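Local coordinates for alkylhydroperoxidase AhpD core: uncharacterized peroxidase-related protein (Ralstonia eutropha, PDB 2PRR) that is functionally uncharacterised but probably acts as an AhpD-like peroxidase, belonging to the carboxymuconolactone decarboxylase family, at residues D22-R27 and T44-P49; Q26-V31 and D50-F55; A144-L149 and E157-I162. One frame throughout, in Å; residues are numbered along the deposited sequence.

The three contacts join parts of a chain whose secondary structure is all helix, without strands. Contacts 1 and 2 are neighbours, their centres about 5 Å apart, and both start from helix 22-35: contact 1 sets its beginning on the turn before helix 49-63, and contact 2 continues the same packing one helical turn further along. Contact 3, about 34 Å from contact 1, centre to centre, joins helices 143-151 and 156-179. Its touching residues are all buried, whereas contacts 1 and 2 reach the partly exposed P49 and R27. Contacts 1 and 3 are purely apolar across their segments; contact 2 adds an arginine and a weak water link. Each also reaches the second subunit.

Contact 1: residues D22-R27 and T44-P49; sequences DDIRQR and TLAHRP
The turn between helix 40-45 and helix 49-63, through A46, and the first residue of helix 49-63, P49, pack against I24 near the start of helix 22-35. I24 carries the whole of its own side of this contact and shares its two branches between the partners. Its CG1 branch stands anti to the carbonyl carbon (chi1 -68°) and runs on extended, which delivers the terminal methyl CD1 to 3.5 Å from CB of P49. The same CD1 lies 3.7 Å from CA of P49, so the methyl meets the base of the ring more closely than its CG corner. The other branch, CG2, faces the small methyl of A46, with a looser separation of 4.5 Å between I24 CG2 and A46 CB. A beta-branched residue suits this place because it offers methyls in two directions, while alanine keeps the turn slim enough to approach the helix.

The turn is a type I beta turn from L45 to R48, closed by a hydrogen bond of 3.0 Å from R48 N to L45 O. R48 then occupies the N-cap position, and P49 opens the next helix, where a proline sacrifices no helical hydrogen bond, because first-turn nitrogens have no carbonyl four residues back within the helix. Its rigid ring also gives I24 a firm apolar surface.

On the same helix, D23 forms a salt bridge with R53, a charged tie to helix 49-63 beside the apolar one. H47 and R48 turn instead to the second subunit, where R48 forms salt bridges with D161 and E157 of that subunit and a cation-pi contact with its W160. The arrangement is a short beta-turn connection between consecutive helices of an all-helical fold, with proline in the first turn of the second.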
# COMPACT_ATOMS: atom_id res chain seq x y z
N ASP D 22 30.28 25.42 -24.43
CA ASP D 22 29.95 25.28 -25.86
C ASP D 22 29.41 23.90 -26.24
O ASP D 22 28.61 23.80 -27.18
CB ASP D 22 31.19 25.61 -26.72
CG ASP D 22 31.74 27.01 -26.44
OD1 ASP D 22 30.94 27.93 -26.12
OD2 ASP D 22 32.99 27.19 -26.53
N ASP D 23 29.88 22.85 -25.56
CA ASP D 23 29.41 21.47 -25.82
C ASP D 23 27.91 21.32 -25.51
O ASP D 23 27.15 20.75 -26.30
CB ASP D 23 30.25 20.39 -25.10
CG ASP D 23 30.30 20.55 -23.58
OD1 ASP D 23 30.17 21.67 -23.07
OD2 ASP D 23 30.52 19.53 -22.88
N ILE D 24 27.52 21.87 -24.36
CA ILE D 24 26.14 21.93 -23.89
C ILE D 24 25.34 22.84 -24.82
O ILE D 24 24.28 22.45 -25.31
CB ILE D 24 26.05 22.46 -22.44
CG1 ILE D 24 26.68 21.43 -21.49
CG2 ILE D 24 24.61 22.81 -22.07
CD1 ILE D 24 26.75 21.88 -20.06
N ARG D 25 25.85 24.05 -25.08
CA ARG D 25 25.18 24.96 -26.01
C ARG D 25 24.91 24.30 -27.37
O ARG D 25 23.85 24.52 -27.96
CB ARG D 25 26.00 26.22 -26.26
CG ARG D 25 26.15 27.18 -25.08
CD ARG D 25 26.77 28.53 -25.51
NE ARG D 25 25.90 29.24 -26.48
CZ ARG D 25 25.97 29.16 -27.81
NH1 ARG D 25 26.89 28.42 -28.44
NH2 ARG D 25 25.09 29.84 -28.54
N GLN D 26 25.86 23.50 -27.85
CA GLN D 26 25.73 22.83 -29.16
C GLN D 26 24.67 21.72 -29.15
O GLN D 26 23.96 21.52 -30.14
CB GLN D 26 27.11 22.31 -29.65
CG GLN D 26 27.11 21.61 -31.03
N ARG D 27 24.56 20.99 -28.04
CA ARG D 27 23.55 19.95 -27.93
C ARG D 27 22.16 20.59 -27.92
O ARG D 27 21.23 20.09 -28.57
CB ARG D 27 23.76 19.11 -26.68
CG ARG D 27 22.70 18.03 -26.49
CD ARG D 27 22.83 17.39 -25.13
NE ARG D 27 23.89 16.40 -25.07
CZ ARG D 27 23.74 15.12 -25.43
NH1 ARG D 27 22.59 14.67 -25.93
NH2 ARG D 27 24.77 14.30 -25.29
N THR D 44 16.70 23.15 -17.94
CA THR D 44 16.63 23.03 -16.48
C THR D 44 17.82 22.29 -15.90
O THR D 44 18.37 22.69 -14.87
CB THR D 44 15.29 22.36 -16.01
OG1 THR D 44 15.13 21.09 -16.64
CG2 THR D 44 14.12 23.25 -16.37
N LEU D 45 18.23 21.21 -16.57
CA LEU D 45 19.40 20.44 -16.12
C LEU D 45 20.72 21.17 -16.40
O LEU D 45 21.72 20.89 -15.75
CB LEU D 45 19.43 19.02 -16.71
CG LEU D 45 18.31 18.06 -16.27
CD1 LEU D 45 18.52 16.75 -16.97
CD2 LEU D 45 18.19 17.83 -14.71
N ALA D 46 20.71 22.14 -17.33
CA ALA D 46 21.91 22.95 -17.63
C ALA D 46 22.39 23.78 -16.41
O ALA D 46 23.47 24.36 -16.47
CB ALA D 46 21.66 23.84 -18.85
N HIS D 47 21.57 23.86 -15.35
CA HIS D 47 21.93 24.45 -14.06
C HIS D 47 23.10 23.68 -13.41
O HIS D 47 23.88 24.26 -12.66
CB HIS D 47 20.69 24.44 -13.13
CG HIS D 47 20.96 24.90 -11.72
ND1 HIS D 47 21.23 26.21 -11.40
CD2 HIS D 47 20.96 24.22 -10.55
CE1 HIS D 47 21.41 26.32 -10.10
NE2 HIS D 47 21.25 25.12 -9.55
N ARG D 48 23.19 22.38 -13.66
CA ARG D 48 24.29 21.56 -13.17
C ARG D 48 24.94 20.85 -14.37
O ARG D 48 24.67 19.67 -14.58
CB ARG D 48 23.79 20.52 -12.17
CG ARG D 48 23.17 21.10 -10.90
CD ARG D 48 24.14 21.91 -10.08
NE ARG D 48 23.65 22.13 -8.73
CZ ARG D 48 23.76 21.24 -7.74
NH1 ARG D 48 24.32 20.06 -7.97
NH2 ARG D 48 23.31 21.51 -6.51
N PRO D 49 25.80 21.57 -15.16
CA PRO D 49 26.46 21.09 -16.42
C PRO D 49 27.06 19.68 -16.41
O PRO D 49 26.90 18.93 -17.37
CB PRO D 49 27.54 22.14 -16.65
CG PRO D 49 26.97 23.37 -16.14
CD PRO D 49 26.22 22.96 -14.87

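Contact 2: residues Q26-V31 and D50-F55; sequences QRILEV and DEFRAF
R27 overlaps the outer end of the F52 ring with the aliphatic part of its side chain. The methylene CD does the touching, lying 3.8 Å from both CE1 and CZ of F52, while NE of R27 stays slightly farther off, at 4.2 Å from CE1. CG of R27 is anti to the backbone N (chi1 178°), and the chain runs extended until it bends at its third torsion (chi3 -80°), carrying the guanidinium onward past the phenyl group. Each side chain reaches toward the helix of the other, passing alongside it, and with 74° between the guanidinium and ring planes the charged group is not stacked flat on the phenyl. Beside R27, I28 adds a more distant apolar touch, its CG1 4.4 Å from CZ of F52.

Arginine suits this border because its methylenes can pack on an aromatic ring while its polar end reaches beyond. That end has partners: NH1 forms a salt bridge with D60 further along the chain, and a weak, tentative water link joins NH2 to O of R53 on the second helix. On that helix R53 also pairs with D50, one turn back: NH1 of R53 meets OD1 of D50 at 2.9 Å, at the edge of the guanidinium and in its plane. F42 of helix 40-45 packs on both R27 and I28, while the ring of F56 meets that of F52.

The chemistry is therefore divided: apolar surface joins the helices, and the arginine is used amphipathically, its methylenes on the phenylalanine ring and its guanidinium carried past it to the carboxylate of D60, a pairing that would favour the charged form of R27.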
# COMPACT_ATOMS: atom_id res chain seq x y z
N GLN D 26 25.86 23.50 -27.85
CA GLN D 26 25.73 22.83 -29.16
C GLN D 26 24.67 21.72 -29.15
O GLN D 26 23.96 21.52 -30.14
CB GLN D 26 27.11 22.31 -29.65
CG GLN D 26 27.11 21.61 -31.03
N ARG D 27 24.56 20.99 -28.04
CA ARG D 27 23.55 19.95 -27.93
C ARG D 27 22.16 20.59 -27.92
O ARG D 27 21.23 20.09 -28.57
CB ARG D 27 23.76 19.11 -26.68
CG ARG D 27 22.70 18.03 -26.49
CD ARG D 27 22.83 17.39 -25.13
NE ARG D 27 23.89 16.40 -25.07
CZ ARG D 27 23.74 15.12 -25.43
NH1 ARG D 27 22.59 14.67 -25.93
NH2 ARG D 27 24.77 14.30 -25.29
N ILE D 28 22.02 21.69 -27.18
CA ILE D 28 20.77 22.45 -27.12
C ILE D 28 20.41 23.03 -28.49
O ILE D 28 19.24 23.00 -28.90
CB ILE D 28 20.85 23.59 -26.07
CG1 ILE D 28 20.97 23.00 -24.66
CG2 ILE D 28 19.62 24.50 -26.15
CD1 ILE D 28 21.21 24.05 -23.58
N LEU D 29 21.38 23.56 -29.22
CA LEU D 29 21.10 24.11 -30.55
C LEU D 29 20.72 23.03 -31.57
O LEU D 29 19.86 23.26 -32.43
CB LEU D 29 22.29 24.93 -31.03
CG LEU D 29 22.34 26.31 -30.37
CD1 LEU D 29 23.72 26.90 -30.48
CD2 LEU D 29 21.29 27.25 -30.99
N GLU D 30 21.35 21.87 -31.45
CA GLU D 30 21.08 20.73 -32.34
C GLU D 30 19.63 20.24 -32.17
O GLU D 30 18.96 19.90 -33.15
CB GLU D 30 22.10 19.60 -32.09
CG GLU D 30 22.05 18.43 -33.09
N VAL D 31 19.16 20.20 -30.91
CA VAL D 31 17.77 19.81 -30.60
C VAL D 31 16.80 20.91 -30.98
O VAL D 31 15.69 20.62 -31.39
CB VAL D 31 17.52 19.40 -29.09
CG1 VAL D 31 17.77 20.54 -28.12
CG2 VAL D 31 16.09 18.90 -28.91
N ASP D 50 27.76 19.31 -15.35
CA ASP D 50 28.31 17.96 -15.26
C ASP D 50 27.25 16.87 -15.20
O ASP D 50 27.48 15.77 -15.70
CB ASP D 50 29.25 17.83 -14.05
CG ASP D 50 30.59 18.54 -14.26
OD1 ASP D 50 30.94 18.87 -15.43
OD2 ASP D 50 31.30 18.76 -13.25
N GLU D 51 26.11 17.17 -14.61
CA GLU D 51 25.01 16.20 -14.50
C GLU D 51 24.29 16.16 -15.85
O GLU D 51 23.89 15.12 -16.36
CB GLU D 51 24.10 16.58 -13.34
CG GLU D 51 24.87 16.80 -12.06
CD GLU D 51 24.03 17.25 -10.89
OE1 GLU D 51 22.82 16.94 -10.87
OE2 GLU D 51 24.59 17.93 -10.00
N PHE D 52 24.13 17.33 -16.43
CA PHE D 52 23.60 17.46 -17.78
C PHE D 52 24.37 16.55 -18.75
O PHE D 52 23.77 15.79 -19.51
CB PHE D 52 23.76 18.93 -18.22
CG PHE D 52 23.32 19.21 -19.61
CD1 PHE D 52 24.14 18.91 -20.68
CD2 PHE D 52 22.12 19.82 -19.85
CE1 PHE D 52 23.76 19.17 -21.95
CE2 PHE D 52 21.73 20.09 -21.14
CZ PHE D 52 22.57 19.76 -22.19
N ARG D 53 25.69 16.61 -18.72
CA ARG D 53 26.49 15.81 -19.66
C ARG D 53 26.29 14.32 -19.41
O ARG D 53 26.15 13.53 -20.35
CB ARG D 53 27.98 16.18 -19.60
CG ARG D 53 28.30 17.59 -20.10
CD ARG D 53 29.79 17.89 -20.09
NE ARG D 53 30.09 19.32 -20.32
CZ ARG D 53 30.45 20.19 -19.37
NH1 ARG D 53 30.54 19.85 -18.08
NH2 ARG D 53 30.70 21.45 -19.73
N ALA D 54 26.28 13.94 -18.14
CA ALA D 54 26.14 12.54 -17.77
C ALA D 54 24.73 12.01 -18.03
O ALA D 54 24.54 10.82 -18.34
CB ALA D 54 26.54 12.36 -16.30
N PHE D 55 23.73 12.87 -17.89
CA PHE D 55 22.33 12.51 -18.13
C PHE D 55 22.14 12.21 -19.61
O PHE D 55 21.69 11.12 -19.99
CB PHE D 55 21.42 13.68 -17.71
CG PHE D 55 19.93 13.39 -17.80
CD1 PHE D 55 19.23 13.63 -18.97
CD2 PHE D 55 19.22 12.92 -16.70
CE1 PHE D 55 17.89 13.39 -19.06
CE2 PHE D 55 17.88 12.68 -16.77
CZ PHE D 55 17.20 12.92 -17.94
O HOH W 1 26.72 14.43 -22.66

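Contact 3: residues A144-L149 and E157-I162; sequences ADFEAL and EDAWDI
The phenyl ring of F146 is the flat group here, and it meets A159 at its edge: CB of A159 lies near the ring plane, 3.4 Å from CD1 of F146 and 3.5 Å from its CE1. Neither face of the ring is used between these two segments, but R11 of the second subunit makes a cation-pi contact with it, and Y12 of that subunit also packs on F146. With CG anti to the carbonyl carbon (chi1 -68°), the ring reaches across to the other helix.

One helical turn further, L149 spreads its two methyls. CD1 of L149 rests 3.9 Å from CB of A159, while its CD2 faces CD1 of I162 at 4.2 Å. The single methyl of A159 thus sits between a phenylalanine edge and a leucine branch, and a residue this small lets both approach. The axes of the two segments come within 10.3 Å, their N-to-C directions 109° apart. F130 of helix 122-137 touches both L149 and I162, continuing the apolar layer into the rest of the chain.

Contacts of this kind are nondirectional: between these two segments the contact is apolar only, consistent with joining by shape and the exclusion of water.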
# COMPACT_ATOMS: atom_id res chain seq x y z
N ALA D 144 11.46 -16.33 -13.77
CA ALA D 144 10.16 -16.47 -14.40
C ALA D 144 9.78 -15.18 -15.13
O ALA D 144 9.07 -15.23 -16.13
CB ALA D 144 9.10 -16.85 -13.38
N ASP D 145 10.28 -14.04 -14.67
CA ASP D 145 9.98 -12.77 -15.36
C ASP D 145 10.73 -12.74 -16.69
O ASP D 145 10.21 -12.22 -17.68
CB ASP D 145 10.33 -11.55 -14.49
CG ASP D 145 9.57 -11.53 -13.14
OD1 ASP D 145 8.36 -11.86 -13.07
OD2 ASP D 145 10.20 -11.17 -12.13
N PHE D 146 11.94 -13.30 -16.72
CA PHE D 146 12.69 -13.35 -17.96
C PHE D 146 12.05 -14.37 -18.90
O PHE D 146 11.92 -14.08 -20.09
CB PHE D 146 14.17 -13.61 -17.71
CG PHE D 146 14.89 -12.46 -17.03
CD1 PHE D 146 15.29 -11.35 -17.76
CD2 PHE D 146 15.14 -12.50 -15.66
CE1 PHE D 146 15.93 -10.28 -17.12
CE2 PHE D 146 15.79 -11.43 -15.02
CZ PHE D 146 16.18 -10.33 -15.76
N GLU D 147 11.65 -15.54 -18.38
CA GLU D 147 10.94 -16.58 -19.16
C GLU D 147 9.71 -16.03 -19.86
O GLU D 147 9.50 -16.28 -21.05
CB GLU D 147 10.49 -17.76 -18.29
CG GLU D 147 11.60 -18.78 -17.93
CD GLU D 147 11.20 -19.80 -16.84
OE1 GLU D 147 10.16 -20.48 -17.02
OE2 GLU D 147 11.94 -19.94 -15.83
N ALA D 148 8.90 -15.28 -19.12
CA ALA D 148 7.69 -14.68 -19.67
C ALA D 148 7.96 -13.80 -20.87
O ALA D 148 7.20 -13.81 -21.82
CB ALA D 148 6.96 -13.90 -18.61
N LEU D 149 9.02 -13.01 -20.82
CA LEU D 149 9.37 -12.16 -21.95
C LEU D 149 9.83 -12.99 -23.14
O LEU D 149 9.55 -12.64 -24.30
CB LEU D 149 10.47 -11.18 -21.54
CG LEU D 149 10.04 -10.04 -20.62
CD1 LEU D 149 11.25 -9.34 -20.03
CD2 LEU D 149 9.11 -9.06 -21.39
N GLU D 157 18.80 -10.02 -23.72
CA GLU D 157 19.40 -8.73 -24.01
C GLU D 157 18.31 -7.65 -24.12
O GLU D 157 18.54 -6.53 -23.69
CB GLU D 157 20.29 -8.79 -25.26
CG GLU D 157 21.55 -9.63 -25.04
CD GLU D 157 22.41 -9.11 -23.90
OE1 GLU D 157 22.81 -7.93 -23.98
OE2 GLU D 157 22.69 -9.87 -22.94
N ASP D 158 17.14 -8.00 -24.67
CA ASP D 158 15.99 -7.10 -24.74
C ASP D 158 15.50 -6.85 -23.28
O ASP D 158 15.15 -5.73 -22.89
CB ASP D 158 14.83 -7.70 -25.54
CG ASP D 158 15.19 -8.03 -27.02
OD1 ASP D 158 16.18 -7.49 -27.55
OD2 ASP D 158 14.45 -8.85 -27.64
N ALA D 159 15.46 -7.89 -22.47
CA ALA D 159 15.07 -7.71 -21.08
C ALA D 159 15.94 -6.65 -20.38
O ALA D 159 15.42 -5.87 -19.58
CB ALA D 159 15.11 -9.06 -20.33
N TRP D 160 17.23 -6.59 -20.69
CA TRP D 160 18.16 -5.59 -20.10
C TRP D 160 17.83 -4.17 -20.62
O TRP D 160 17.90 -3.19 -19.87
CB TRP D 160 19.62 -5.96 -20.43
CG TRP D 160 20.71 -5.02 -19.93
CD1 TRP D 160 20.88 -3.70 -20.26
CD2 TRP D 160 21.84 -5.37 -19.09
NE1 TRP D 160 21.99 -3.20 -19.63
CE2 TRP D 160 22.60 -4.20 -18.93
CE3 TRP D 160 22.27 -6.54 -18.47
CZ2 TRP D 160 23.77 -4.17 -18.17
CZ3 TRP D 160 23.42 -6.50 -17.71
CH2 TRP D 160 24.15 -5.34 -17.56
N ASP D 161 17.48 -4.07 -21.90
CA ASP D 161 17.11 -2.80 -22.49
C ASP D 161 15.87 -2.20 -21.82
O ASP D 161 15.83 -1.00 -21.55
CB ASP D 161 16.87 -2.98 -23.98
CG ASP D 161 18.16 -3.23 -24.77
OD1 ASP D 161 19.25 -3.01 -24.22
OD2 ASP D 161 18.09 -3.62 -25.95
N ILE D 162 14.87 -3.04 -21.58
CA ILE D 162 13.62 -2.62 -20.89
C ILE D 162 13.95 -2.07 -19.52
O ILE D 162 13.62 -0.94 -19.22
CB ILE D 162 12.61 -3.81 -20.74
CG1 ILE D 162 12.11 -4.27 -22.10
CG2 ILE D 162 11.39 -3.43 -19.80
CD1 ILE D 162 11.49 -5.65 -22.11